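Uncharacterized protein DSY3957 (PDB 3HXL) probably forms the contractile sheath of a phage tail, packing as one of many subunits around the tail tube. Local coordinates at residues A[203-208]-A[233-238]; A[240-245]-A[330-335]; A[245-250]-A[310-315]; A[305-310]-A[325-330]; A[417-422]-A[432-437]. All blocks are in the same frame, centred on the assembly; numbering follows the deposited sequence.

Contact 1. Residues A[203-208]-A[233-238]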
# COMPACT_ATOMS: atom_id res chain seq x y z
N ILE A 203 3.50 -1.95 3.49
CA ILE A 203 3.79 -2.58 2.21
C ILE A 203 3.38 -4.04 2.29
O ILE A 203 3.57 -4.69 3.31
CB ILE A 203 5.30 -2.53 1.89
CG1 ILE A 203 5.71 -1.11 1.50
CG2 ILE A 203 5.61 -3.52 0.77
CD1 ILE A 203 7.23 -0.92 1.43
N ALA A 204 2.80 -4.55 1.21
CA ALA A 204 2.42 -5.95 1.17
C ALA A 204 3.30 -6.63 0.13
O ALA A 204 3.55 -6.08 -0.94
CB ALA A 204 0.94 -6.10 0.77
N LEU A 205 3.79 -7.82 0.47
CA LEU A 205 4.60 -8.60 -0.47
C LEU A 205 3.85 -9.91 -0.67
O LEU A 205 4.01 -10.85 0.11
CB LEU A 205 6.01 -8.86 0.08
CG LEU A 205 6.88 -9.78 -0.80
CD1 LEU A 205 6.97 -9.22 -2.22
CD2 LEU A 205 8.27 -9.91 -0.19
N PRO A 206 2.99 -9.99 -1.69
CA PRO A 206 2.21 -11.20 -1.99
C PRO A 206 3.04 -12.19 -2.79
O PRO A 206 2.69 -12.57 -3.91
CB PRO A 206 1.03 -10.64 -2.79
CG PRO A 206 1.69 -9.57 -3.59
CD PRO A 206 2.56 -8.87 -2.55
N SER A 207 4.15 -12.62 -2.18
CA SER A 207 5.09 -13.53 -2.81
C SER A 207 5.62 -14.55 -1.81
O SER A 207 5.78 -14.24 -0.63
CB SER A 207 6.26 -12.71 -3.38
OG SER A 207 7.31 -13.54 -3.84
N THR A 208 5.89 -15.77 -2.27
CA THR A 208 6.41 -16.80 -1.38
C THR A 208 7.94 -16.86 -1.45
O THR A 208 8.56 -17.69 -0.79
CB THR A 208 5.88 -18.19 -1.75
OG1 THR A 208 6.26 -18.51 -3.09
CG2 THR A 208 4.36 -18.22 -1.64
N VAL A 233 6.13 -3.85 6.78
CA VAL A 233 6.02 -4.70 5.62
C VAL A 233 5.27 -5.94 6.08
O VAL A 233 5.50 -6.44 7.18
CB VAL A 233 7.41 -5.13 5.07
CG1 VAL A 233 8.20 -3.92 4.63
CG2 VAL A 233 8.16 -5.91 6.13
N VAL A 234 4.36 -6.41 5.24
CA VAL A 234 3.55 -7.59 5.53
C VAL A 234 3.94 -8.71 4.57
O VAL A 234 3.73 -8.61 3.36
CB VAL A 234 2.05 -7.29 5.35
CG1 VAL A 234 1.23 -8.53 5.67
CG2 VAL A 234 1.64 -6.13 6.27
N LEU A 235 4.50 -9.76 5.14
CA LEU A 235 4.97 -10.91 4.37
C LEU A 235 4.17 -12.16 4.69
O LEU A 235 3.35 -12.17 5.61
CB LEU A 235 6.44 -11.18 4.68
CG LEU A 235 7.37 -9.98 4.70
CD1 LEU A 235 8.77 -10.44 5.10
CD2 LEU A 235 7.40 -9.33 3.34
N GLU A 236 4.43 -13.20 3.90
CA GLU A 236 3.79 -14.50 4.02
C GLU A 236 4.74 -15.51 4.65
O GLU A 236 5.84 -15.69 4.16
CB GLU A 236 3.40 -15.02 2.63
CG GLU A 236 2.76 -16.39 2.64
CD GLU A 236 3.71 -17.53 2.25
OE1 GLU A 236 3.25 -18.68 2.33
OE2 GLU A 236 4.88 -17.31 1.86
N ASN A 237 4.30 -16.15 5.73
CA ASN A 237 5.11 -17.16 6.40
C ASN A 237 6.60 -16.85 6.52
O ASN A 237 7.44 -17.52 5.91
CB ASN A 237 4.90 -18.51 5.70
CG ASN A 237 3.55 -19.13 6.01
OD1 ASN A 237 3.35 -19.69 7.08
ND2 ASN A 237 2.61 -18.99 5.08
N TYR A 238 6.93 -15.83 7.29
CA TYR A 238 8.32 -15.46 7.50
C TYR A 238 8.54 -14.93 8.91
O TYR A 238 9.03 -13.82 9.11
CB TYR A 238 8.76 -14.41 6.48
CG TYR A 238 10.26 -14.34 6.30
CD1 TYR A 238 10.99 -13.24 6.75
CD2 TYR A 238 10.95 -15.38 5.68
CE1 TYR A 238 12.38 -13.17 6.57
CE2 TYR A 238 12.33 -15.33 5.50
CZ TYR A 238 13.03 -14.22 5.94
OH TYR A 238 14.40 -14.16 5.74
O HOH W 1 5.74 -12.42 1.56

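Contact 2. Residues A[240-245]-A[330-335]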
# COMPACT_ATOMS: atom_id res chain seq x y z
N ALA A 240 10.70 -15.67 10.82
CA ALA A 240 12.14 -15.57 11.06
C ALA A 240 12.61 -14.11 11.10
O ALA A 240 13.71 -13.82 11.59
CB ALA A 240 12.91 -16.35 9.98
N ALA A 241 11.79 -13.20 10.57
CA ALA A 241 12.14 -11.78 10.56
C ALA A 241 12.40 -11.27 11.98
O ALA A 241 13.26 -10.42 12.20
CB ALA A 241 11.00 -10.97 9.90
N ASP A 242 11.63 -11.79 12.94
CA ASP A 242 11.75 -11.42 14.36
C ASP A 242 12.01 -9.93 14.53
O ASP A 242 12.95 -9.51 15.21
CB ASP A 242 12.89 -12.26 14.99
CG ASP A 242 13.04 -12.03 16.49
OD1 ASP A 242 12.07 -11.62 17.15
OD2 ASP A 242 14.15 -12.30 17.00
N TYR A 243 11.15 -9.13 13.91
CA TYR A 243 11.28 -7.68 13.94
C TYR A 243 9.89 -7.02 13.94
O TYR A 243 9.00 -7.46 13.22
CB TYR A 243 12.08 -7.24 12.72
CG TYR A 243 12.29 -5.75 12.62
CD1 TYR A 243 12.90 -5.04 13.66
CD2 TYR A 243 11.88 -5.04 11.49
CE1 TYR A 243 13.08 -3.66 13.58
CE2 TYR A 243 12.06 -3.66 11.40
CZ TYR A 243 12.67 -2.98 12.45
OH TYR A 243 12.84 -1.63 12.39
N GLU A 244 9.72 -5.99 14.77
CA GLU A 244 8.43 -5.29 14.88
C GLU A 244 7.99 -4.59 13.60
O GLU A 244 6.83 -4.20 13.45
CB GLU A 244 8.46 -4.26 16.02
CG GLU A 244 9.43 -3.10 15.81
CD GLU A 244 10.81 -3.38 16.41
OE1 GLU A 244 11.12 -4.56 16.65
OE2 GLU A 244 11.56 -2.41 16.62
N GLY A 245 8.93 -4.43 12.67
CA GLY A 245 8.59 -3.78 11.42
C GLY A 245 8.04 -4.76 10.40
O GLY A 245 7.67 -4.37 9.29
N LEU A 330 8.01 -9.80 16.00
CA LEU A 330 8.94 -9.67 17.12
C LEU A 330 8.68 -10.68 18.23
O LEU A 330 7.61 -10.67 18.84
CB LEU A 330 8.90 -8.26 17.70
CG LEU A 330 9.83 -8.06 18.90
CD1 LEU A 330 11.30 -8.15 18.44
CD2 LEU A 330 9.58 -6.69 19.51
N THR A 331 9.66 -11.54 18.49
CA THR A 331 9.54 -12.54 19.56
C THR A 331 10.72 -12.50 20.53
O THR A 331 10.59 -12.96 21.66
CB THR A 331 9.44 -13.99 19.02
OG1 THR A 331 10.60 -14.30 18.24
CG2 THR A 331 8.19 -14.16 18.17
N SER A 332 11.86 -11.96 20.11
CA SER A 332 13.03 -11.87 20.98
C SER A 332 12.92 -10.60 21.81
O SER A 332 13.55 -9.59 21.50
CB SER A 332 14.32 -11.84 20.16
OG SER A 332 14.43 -12.99 19.34
N PHE A 333 12.14 -10.65 22.88
CA PHE A 333 11.95 -9.49 23.72
C PHE A 333 13.11 -9.24 24.66
O PHE A 333 13.77 -10.17 25.12
CB PHE A 333 10.65 -9.64 24.51
CG PHE A 333 9.46 -9.98 23.65
CD1 PHE A 333 9.08 -9.14 22.60
CD2 PHE A 333 8.72 -11.13 23.88
CE1 PHE A 333 7.99 -9.46 21.79
CE2 PHE A 333 7.63 -11.46 23.08
CZ PHE A 333 7.26 -10.62 22.04
N THR A 334 13.37 -7.96 24.92
CA THR A 334 14.45 -7.57 25.82
C THR A 334 13.90 -6.56 26.81
O THR A 334 12.73 -6.19 26.75
CB THR A 334 15.62 -6.93 25.05
OG1 THR A 334 15.19 -5.70 24.45
CG2 THR A 334 16.13 -7.87 23.96
N ALA A 335 14.75 -6.14 27.74
CA ALA A 335 14.35 -5.17 28.74
C ALA A 335 13.89 -3.88 28.06
O ALA A 335 12.84 -3.33 28.41
CB ALA A 335 15.52 -4.88 29.67

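Contact 3. Residues A[245-250]-A[310-315]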
# COMPACT_ATOMS: atom_id res chain seq x y z
N GLY A 245 8.93 -4.43 12.67
CA GLY A 245 8.59 -3.78 11.42
C GLY A 245 8.04 -4.76 10.40
O GLY A 245 7.67 -4.37 9.29
N VAL A 246 7.96 -6.04 10.76
CA VAL A 246 7.47 -7.05 9.84
C VAL A 246 6.32 -7.90 10.38
O VAL A 246 6.41 -8.45 11.47
CB VAL A 246 8.60 -8.03 9.42
CG1 VAL A 246 8.04 -9.11 8.51
CG2 VAL A 246 9.72 -7.27 8.73
N ILE A 247 5.23 -7.98 9.62
CA ILE A 247 4.09 -8.80 10.02
C ILE A 247 4.12 -10.03 9.12
O ILE A 247 4.30 -9.91 7.90
CB ILE A 247 2.75 -8.05 9.82
CG1 ILE A 247 2.69 -6.85 10.78
CG2 ILE A 247 1.58 -9.00 10.06
CD1 ILE A 247 1.58 -5.84 10.46
N SER A 248 3.96 -11.21 9.71
CA SER A 248 3.98 -12.46 8.94
C SER A 248 2.65 -13.20 8.97
O SER A 248 2.26 -13.77 9.99
CB SER A 248 5.08 -13.38 9.48
OG SER A 248 5.15 -14.59 8.74
N VAL A 249 1.96 -13.21 7.83
CA VAL A 249 0.67 -13.88 7.70
C VAL A 249 0.92 -15.38 7.47
O VAL A 249 1.60 -15.75 6.51
CB VAL A 249 -0.13 -13.31 6.51
CG1 VAL A 249 -1.51 -13.96 6.45
CG2 VAL A 249 -0.24 -11.80 6.64
N LYS A 250 0.35 -16.21 8.33
CA LYS A 250 0.54 -17.67 8.25
C LYS A 250 -0.42 -18.39 7.32
O LYS A 250 -0.01 -19.24 6.51
CB LYS A 250 0.43 -18.29 9.65
CG LYS A 250 0.84 -19.76 9.73
CD LYS A 250 0.69 -20.31 11.15
CE LYS A 250 1.22 -21.74 11.27
NZ LYS A 250 2.70 -21.82 11.01
N GLY A 310 5.28 -15.64 16.71
CA GLY A 310 5.14 -14.31 16.14
C GLY A 310 4.38 -14.26 14.83
O GLY A 310 4.60 -13.38 14.00
N GLU A 311 3.45 -15.19 14.66
CA GLU A 311 2.67 -15.27 13.44
C GLU A 311 1.28 -14.62 13.49
O GLU A 311 0.55 -14.74 14.48
CB GLU A 311 2.54 -16.73 13.02
CG GLU A 311 3.89 -17.41 12.88
CD GLU A 311 3.80 -18.71 12.12
OE1 GLU A 311 3.62 -19.77 12.76
OE2 GLU A 311 3.91 -18.65 10.87
N PHE A 312 0.95 -13.93 12.40
CA PHE A 312 -0.34 -13.27 12.23
C PHE A 312 -1.18 -14.33 11.50
O PHE A 312 -0.85 -14.74 10.39
CB PHE A 312 -0.14 -12.01 11.36
CG PHE A 312 -1.37 -11.14 11.23
CD1 PHE A 312 -2.46 -11.55 10.46
CD2 PHE A 312 -1.45 -9.91 11.89
CE1 PHE A 312 -3.60 -10.76 10.35
CE2 PHE A 312 -2.58 -9.11 11.78
CZ PHE A 312 -3.66 -9.53 11.01
N LEU A 313 -2.26 -14.78 12.14
CA LEU A 313 -3.10 -15.82 11.56
C LEU A 313 -4.59 -15.60 11.78
O LEU A 313 -5.00 -14.91 12.72
CB LEU A 313 -2.70 -17.18 12.13
CG LEU A 313 -2.92 -17.30 13.64
CD1 LEU A 313 -4.21 -18.08 13.91
CD2 LEU A 313 -1.75 -18.02 14.27
N PHE A 314 -5.39 -16.22 10.91
CA PHE A 314 -6.84 -16.13 10.99
C PHE A 314 -7.41 -17.40 11.60
O PHE A 314 -6.87 -18.49 11.41
CB PHE A 314 -7.43 -15.96 9.58
CG PHE A 314 -6.94 -14.74 8.88
CD1 PHE A 314 -7.49 -13.49 9.16
CD2 PHE A 314 -5.91 -14.82 7.95
CE1 PHE A 314 -7.01 -12.34 8.54
CE2 PHE A 314 -5.42 -13.68 7.32
CZ PHE A 314 -5.97 -12.44 7.62
N THR A 315 -8.50 -17.25 12.35
CA THR A 315 -9.17 -18.37 12.98
C THR A 315 -10.65 -18.28 12.62
O THR A 315 -11.24 -17.20 12.67
CB THR A 315 -9.00 -18.32 14.53
OG1 THR A 315 -7.61 -18.40 14.86
CG2 THR A 315 -9.75 -19.47 15.19
O HOH W 2 3.19 -11.19 12.47
O HOH W 3 3.50 -16.30 9.57

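Contact 4. Residues A[305-310]-A[325-330]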
# COMPACT_ATOMS: atom_id res chain seq x y z
N ALA A 305 1.25 -22.17 19.42
CA ALA A 305 2.63 -22.28 18.94
C ALA A 305 2.91 -21.19 17.91
O ALA A 305 3.98 -20.59 17.91
CB ALA A 305 2.86 -23.65 18.33
N ALA A 306 1.93 -20.94 17.04
CA ALA A 306 2.07 -19.94 15.99
C ALA A 306 2.18 -18.53 16.57
O ALA A 306 2.99 -17.73 16.10
CB ALA A 306 0.89 -20.03 15.04
N LEU A 307 1.36 -18.23 17.56
CA LEU A 307 1.38 -16.92 18.20
C LEU A 307 2.73 -16.75 18.89
O LEU A 307 3.39 -15.72 18.77
CB LEU A 307 0.26 -16.80 19.23
CG LEU A 307 -1.18 -16.79 18.70
CD1 LEU A 307 -2.16 -16.79 19.87
CD2 LEU A 307 -1.39 -15.54 17.83
N GLN A 308 3.15 -17.79 19.61
CA GLN A 308 4.42 -17.76 20.31
C GLN A 308 5.56 -17.54 19.31
O GLN A 308 6.61 -17.00 19.65
CB GLN A 308 4.64 -19.07 21.06
CG GLN A 308 5.92 -19.11 21.87
CD GLN A 308 6.09 -20.43 22.59
OE1 GLN A 308 5.23 -20.85 23.35
NE2 GLN A 308 7.22 -21.09 22.34
N ALA A 309 5.34 -17.97 18.07
CA ALA A 309 6.34 -17.82 17.02
C ALA A 309 6.27 -16.45 16.33
O ALA A 309 7.10 -16.14 15.48
CB ALA A 309 6.17 -18.94 15.99
N GLY A 310 5.28 -15.64 16.71
CA GLY A 310 5.14 -14.31 16.14
C GLY A 310 4.38 -14.26 14.83
O GLY A 310 4.60 -13.38 14.00
N GLN A 325 -4.70 -12.69 16.67
CA GLN A 325 -4.01 -11.64 17.41
C GLN A 325 -3.32 -10.74 16.41
O GLN A 325 -2.66 -11.22 15.49
CB GLN A 325 -3.00 -12.22 18.40
CG GLN A 325 -3.63 -12.78 19.66
CD GLN A 325 -2.63 -13.02 20.77
OE1 GLN A 325 -1.59 -12.37 20.85
NE2 GLN A 325 -2.95 -13.96 21.66
N ASP A 326 -3.49 -9.43 16.59
CA ASP A 326 -2.92 -8.42 15.70
C ASP A 326 -1.48 -8.20 16.16
O ASP A 326 -1.18 -7.22 16.85
CB ASP A 326 -3.75 -7.13 15.82
CG ASP A 326 -3.29 -6.03 14.88
OD1 ASP A 326 -2.47 -6.30 13.97
OD2 ASP A 326 -3.77 -4.89 15.05
N ILE A 327 -0.59 -9.11 15.77
CA ILE A 327 0.81 -9.02 16.17
C ILE A 327 1.78 -9.07 15.01
O ILE A 327 1.44 -9.52 13.91
CB ILE A 327 1.19 -10.17 17.13
CG1 ILE A 327 0.93 -11.52 16.46
CG2 ILE A 327 0.41 -10.05 18.42
CD1 ILE A 327 1.48 -12.72 17.23
N ASN A 328 3.00 -8.58 15.26
CA ASN A 328 4.06 -8.60 14.26
C ASN A 328 5.01 -9.75 14.63
O ASN A 328 4.76 -10.47 15.60
CB ASN A 328 4.78 -7.25 14.19
CG ASN A 328 5.31 -6.79 15.54
OD1 ASN A 328 6.16 -7.44 16.15
ND2 ASN A 328 4.81 -5.65 16.01
N THR A 329 6.09 -9.91 13.88
CA THR A 329 7.02 -11.02 14.12
C THR A 329 7.99 -10.92 15.29
O THR A 329 8.73 -11.87 15.55
CB THR A 329 7.88 -11.28 12.89
OG1 THR A 329 8.68 -10.13 12.61
CG2 THR A 329 7.01 -11.58 11.68
N LEU A 330 8.01 -9.80 16.00
CA LEU A 330 8.94 -9.67 17.12
C LEU A 330 8.68 -10.68 18.23
O LEU A 330 7.61 -10.67 18.84
CB LEU A 330 8.90 -8.26 17.70
CG LEU A 330 9.83 -8.06 18.90
CD1 LEU A 330 11.30 -8.15 18.44
CD2 LEU A 330 9.58 -6.69 19.51
O HOH W 2 3.19 -11.19 12.47

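Contact 5. Residues A[417-422]-A[432-437]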
# COMPACT_ATOMS: atom_id res chain seq x y z
N TYR A 417 16.78 18.06 23.98
CA TYR A 417 16.39 16.71 24.35
C TYR A 417 15.02 16.70 25.02
O TYR A 417 14.76 17.48 25.94
CB TYR A 417 17.44 16.10 25.27
CG TYR A 417 18.71 15.69 24.55
CD1 TYR A 417 18.79 14.48 23.86
CD2 TYR A 417 19.83 16.54 24.54
CE1 TYR A 417 19.95 14.12 23.17
CE2 TYR A 417 20.99 16.18 23.85
CZ TYR A 417 21.04 14.97 23.16
OH TYR A 417 22.18 14.61 22.47
N ILE A 418 14.16 15.80 24.56
CA ILE A 418 12.82 15.68 25.12
C ILE A 418 12.62 14.27 25.66
O ILE A 418 12.87 13.29 24.96
CB ILE A 418 11.75 15.94 24.06
CG1 ILE A 418 12.03 17.28 23.37
CG2 ILE A 418 10.37 15.94 24.70
CD1 ILE A 418 11.10 17.56 22.22
N GLU A 419 12.18 14.17 26.91
CA GLU A 419 11.94 12.88 27.53
C GLU A 419 10.47 12.80 27.95
O GLU A 419 9.94 13.74 28.54
CB GLU A 419 12.83 12.70 28.76
CG GLU A 419 14.31 12.51 28.46
CD GLU A 419 15.12 12.15 29.69
OE1 GLU A 419 15.20 12.98 30.62
OE2 GLU A 419 15.68 11.04 29.74
N ALA A 420 9.82 11.69 27.63
CA ALA A 420 8.42 11.53 27.99
C ALA A 420 8.06 10.08 28.27
O ALA A 420 8.80 9.16 27.93
CB ALA A 420 7.54 12.06 26.86
N TYR A 421 6.91 9.89 28.91
CA TYR A 421 6.41 8.56 29.19
C TYR A 421 5.05 8.45 28.54
O TYR A 421 4.18 9.28 28.76
CB TYR A 421 6.27 8.31 30.69
CG TYR A 421 7.57 7.92 31.34
CD1 TYR A 421 8.31 6.83 30.88
CD2 TYR A 421 8.07 8.66 32.42
CE1 TYR A 421 9.52 6.48 31.48
CE2 TYR A 421 9.28 8.31 33.02
CZ TYR A 421 9.99 7.22 32.55
OH TYR A 421 11.18 6.88 33.14
N ALA A 422 4.89 7.43 27.71
CA ALA A 422 3.64 7.19 27.02
C ALA A 422 3.16 5.81 27.42
O ALA A 422 3.93 4.85 27.42
CB ALA A 422 3.84 7.26 25.52
N TYR A 432 9.17 4.61 27.46
CA TYR A 432 10.06 5.77 27.50
C TYR A 432 10.27 6.29 26.08
O TYR A 432 10.59 5.52 25.17
CB TYR A 432 11.40 5.38 28.13
CG TYR A 432 12.47 6.44 28.03
CD1 TYR A 432 12.37 7.64 28.74
CD2 TYR A 432 13.59 6.25 27.22
CE1 TYR A 432 13.36 8.62 28.64
CE2 TYR A 432 14.58 7.22 27.11
CZ TYR A 432 14.46 8.40 27.83
OH TYR A 432 15.45 9.36 27.71
N VAL A 433 10.10 7.59 25.91
CA VAL A 433 10.26 8.23 24.60
C VAL A 433 11.34 9.30 24.72
O VAL A 433 11.21 10.23 25.51
CB VAL A 433 8.95 8.89 24.14
CG1 VAL A 433 9.14 9.55 22.78
CG2 VAL A 433 7.84 7.87 24.09
N ARG A 434 12.39 9.16 23.93
CA ARG A 434 13.49 10.12 23.95
C ARG A 434 13.61 10.78 22.58
O ARG A 434 13.78 10.10 21.57
CB ARG A 434 14.80 9.42 24.30
CG ARG A 434 16.01 10.34 24.35
CD ARG A 434 17.31 9.54 24.44
NE ARG A 434 18.47 10.39 24.68
CZ ARG A 434 18.69 11.05 25.81
NH1 ARG A 434 19.77 11.81 25.94
NH2 ARG A 434 17.82 10.97 26.81
N VAL A 435 13.51 12.11 22.57
CA VAL A 435 13.62 12.86 21.33
C VAL A 435 14.86 13.74 21.34
O VAL A 435 15.10 14.49 22.29
CB VAL A 435 12.40 13.79 21.11
CG1 VAL A 435 12.51 14.47 19.75
CG2 VAL A 435 11.11 13.00 21.21
N ARG A 436 15.66 13.62 20.28
CA ARG A 436 16.88 14.41 20.14
C ARG A 436 16.72 15.31 18.91
O ARG A 436 16.58 14.82 17.79
CB ARG A 436 18.08 13.48 19.96
CG ARG A 436 19.35 14.17 19.51
CD ARG A 436 20.50 13.18 19.39
NE ARG A 436 21.51 13.64 18.45
CZ ARG A 436 21.30 13.79 17.14
NH1 ARG A 436 20.12 13.50 16.62
NH2 ARG A 436 22.28 14.22 16.35
N ILE A 437 16.73 16.62 19.14
CA ILE A 437 16.58 17.60 18.07
C ILE A 437 17.84 18.44 17.93
O ILE A 437 18.37 18.96 18.92
CB ILE A 437 15.39 18.55 18.35
CG1 ILE A 437 14.13 17.74 18.64
CG2 ILE A 437 15.17 19.46 17.15
CD1 ILE A 437 12.96 18.58 19.09

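Contact 1. Residues A[203-208]-A[233-238]
L205 meets L235 where two parallel strands part: CB of L205 lies 3.6 Å from CD2 of L235, and the two side chains cross obliquely. L205 holds CG anti to its backbone N (chi1 175°), while L235 holds CG anti to its carbonyl carbon and touches CB and CD2 of L205 with its CD2. Just before this pair the backbones are still joined. V234 N donates to I203 O at 2.7 Å, and L205 N donates to V234 O at 3.0 Å. This is the parallel strand pairing of a beta-alpha-beta crossover, in which strand 202-204, helix 210-227 and strand 232-236 follow one another within the subtilisin-like domain. Past L205 the chains diverge through an inverse gamma turn centred on P206, and a water takes over. It donates to L205 O and S207 O and accepts from E236 N at 2.8 Å, so three backbone groups of the separating chains share one molecule. Farther out, the carboxylate of E236 lies beside T208, with OE2 3.7 Å from T208 CG2. That carboxylate has two partners: K213 of helix 210-227 forms a salt bridge with OE2, and N237 ND2 donates to OE1 at 2.8 Å from above the carboxylate plane.

Contact 2. Residues A[240-245]-A[330-335]
D242 reaches across to the backbone at T331 and S332, its carboxylate lying against two consecutive N-H groups and the S332 hydroxyl. Apart from a 3-10 turn at 240-241, the meeting is one of loop with loop: 240-245 connects strands 232-236 and 246-255 of the subtilisin-like domain, and 330-335 belongs to the long connection between strand 320-323 and helix 344-364. D242 has a left-handed backbone (phi 40°, psi 52°) and holds CG anti to its own N (chi1 -176°). OD1 is the busier oxygen. T331 N approaches it nearly along the C-O axis at 2.8 Å, in an almost straight bond, and S332 N comes in on the syn side at 3.0 Å. Two N-H groups on one oxygen would be expected to favour the charged carboxylate.

Beside this polar grip L330 packs against E244. L330 sets CB 3.8 Å from E244 N, and its CD2 is 3.9 Å from E244 OE1, the two side chains lying side by side and pointing the same way. The carboxylate of E244 has its strong partner elsewhere, in a salt bridge to K337. Y243 turns away from L330 and its hydroxyl bonds to D225, while its carbonyl O bonds to the hydroxyl of T329. At the other oxygen of D242, S332 OG is modelled 2.5 Å from OD2, a distance too short to be taken at face value.

Contact 3. Residues A[245-250]-A[310-315]
K250 and E311 meet at a slant, with CD and CE of the lysine beside the carboxylate. The lysine is extended as far as CE and bends only at its last torsion (chi4 63°), which brings NZ to E311 OE1 at 2.8 Å, on the syn side of that oxygen and 17° out of the carboxylate plane. The result is a salt bridge, and the lysine methylenes also touch the acid, CD of K250 lying 3.4 Å from OE1. The other oxygen, OE2, receives a water that also contacts the hydroxyl of S248; that hydroxyl has a further partner in Y238 N.

The aromatic rings lie along the other flank, F314 CZ sitting in plane at the edge of the F312 ring. I247 CG2, 3.7 Å from F312 CD2, and V249 CG2 both approach that ring obliquely, and V249 sets CG1 4.0 Å from F314 CE2. Between the two flanks the backbones make a single beta bridge, V249 with F312: F312 N donates to S248 O at 2.7 Å, and K250 N to F312 O at 2.8 Å. A second water joins S248 N to G310 O.

The bridge fastens the segment after helix 300-308 to strand 246-255 of the mixed sheet. On its other edge that strand pairs with strand 232-236, while V270 of helix 263-276 packs on V249, F312 and F314, and A306 of helix 300-308 touches K250 and E311.

Contact 4. Residues A[305-310]-A[325-330]
The Schellman motif that ends helix 300-308 at G310 is where the loop 325-330 comes closest in backbone to the helix. G310 has positive phi (85°); its N bonds back to L307 O at 2.8 Å, and E311 N bonds back to A306 O. The positive-phi glycine brings its backbone against T329. G310 O receives a CA-H...O contact from T329 CA, at 3.4 Å, and a water that also donates to I327 O at 2.8 Å, tying the helix end to the loop.

Upstream, L307 meets Q325 with the two side chains crossing at about a right angle. L307 CD1 lies 3.4 Å from Q325 NE2, and CD2 lies 3.7 Å from Q325 CB. I327 follows along the loop: its CG1 sits between its backbone N and carbonyl carbon (chi1 59°), and CD1 touches L307 CD2 at 4.1 Å and the carbonyl carbon of G310. The loop itself is braced by an Asx turn, in which L330 N bonds to N328 OD1 at 3.0 Å.

Elsewhere in the loop, D326 forms a salt bridge with R348 of helix 344-364, and the T329 hydroxyl is within hydrogen-bonding reach of V246 O on strand 246-255.

Contact 5. Residues A[417-422]-A[432-437]
Strands 417-422 and 432-437 run antiparallel, their axes 4.7 Å apart at closest, with Y417 opposite R436 and Y421 opposite Y432. Hydrogen-bonded pairs form at I418 with V435 and A420 with V433; V435 N to I418 O is the shortest of the backbone bonds, at 2.7 Å.

On the face of E419 the polar groups are interlocked. The Y432 hydroxyl donates to E419 OE2 at 2.6 Å, on the anti lone pair of that oxygen, with the carboxylate nearly perpendicular to the ring (85°). R434 holds CG anti to its backbone N (chi1 180°), with the chain extended to NE. Its NH2 in turn donates to Y432 OH at 3.0 Å, in the plane of the guanidinium, and forms a long salt bridge with the same OE2. The tyrosine oxygen thus serves both as donor to the acid and as acceptor from the arginine. Y417 CD1 lies over one face of the R434 guanidinium, 3.5 Å from NH1, the ring and guanidinium planes 34° apart. R436 runs alongside the same ring, its CG 3.7 Å from Y417 CE1.

This is a beta hairpin, the last two strands of the three-stranded antiparallel sheet in the C-terminal domain, with strand 405-408 beyond strand 415-422. Its other face is apolar. I418 and V435 lie side by side, CB to CB 3.7 Å, and I418 CD1 meets I437 CD1 at 3.8 Å. F361 of helix 344-364 packs on all three of these residues, and L379 of helix 373-392 reaches I418 and I437.

Contacts 1 to 4 form one connected region in and around the subtilisin-like domain, whereas contact 5 stands apart in the C-terminal domain. Strands 232-236 and 246-255 are neighbours in the mixed sheet, so contacts 1 and 3, with centres about 10 Å apart, lie side by side in it. Contacts 3 and 4 lie closest, centres about 6 Å apart; they share G310 and a water, and alternate along the chain. Contact 2 encloses both in sequence, sharing G245 with contact 3 and L330 with contact 4. It then leads toward helix 344-364, which packs against the hairpin of contact 5, about 22 Å away between centres. The chain thus changes domain through a loop that contacts 2 and 4 tie down.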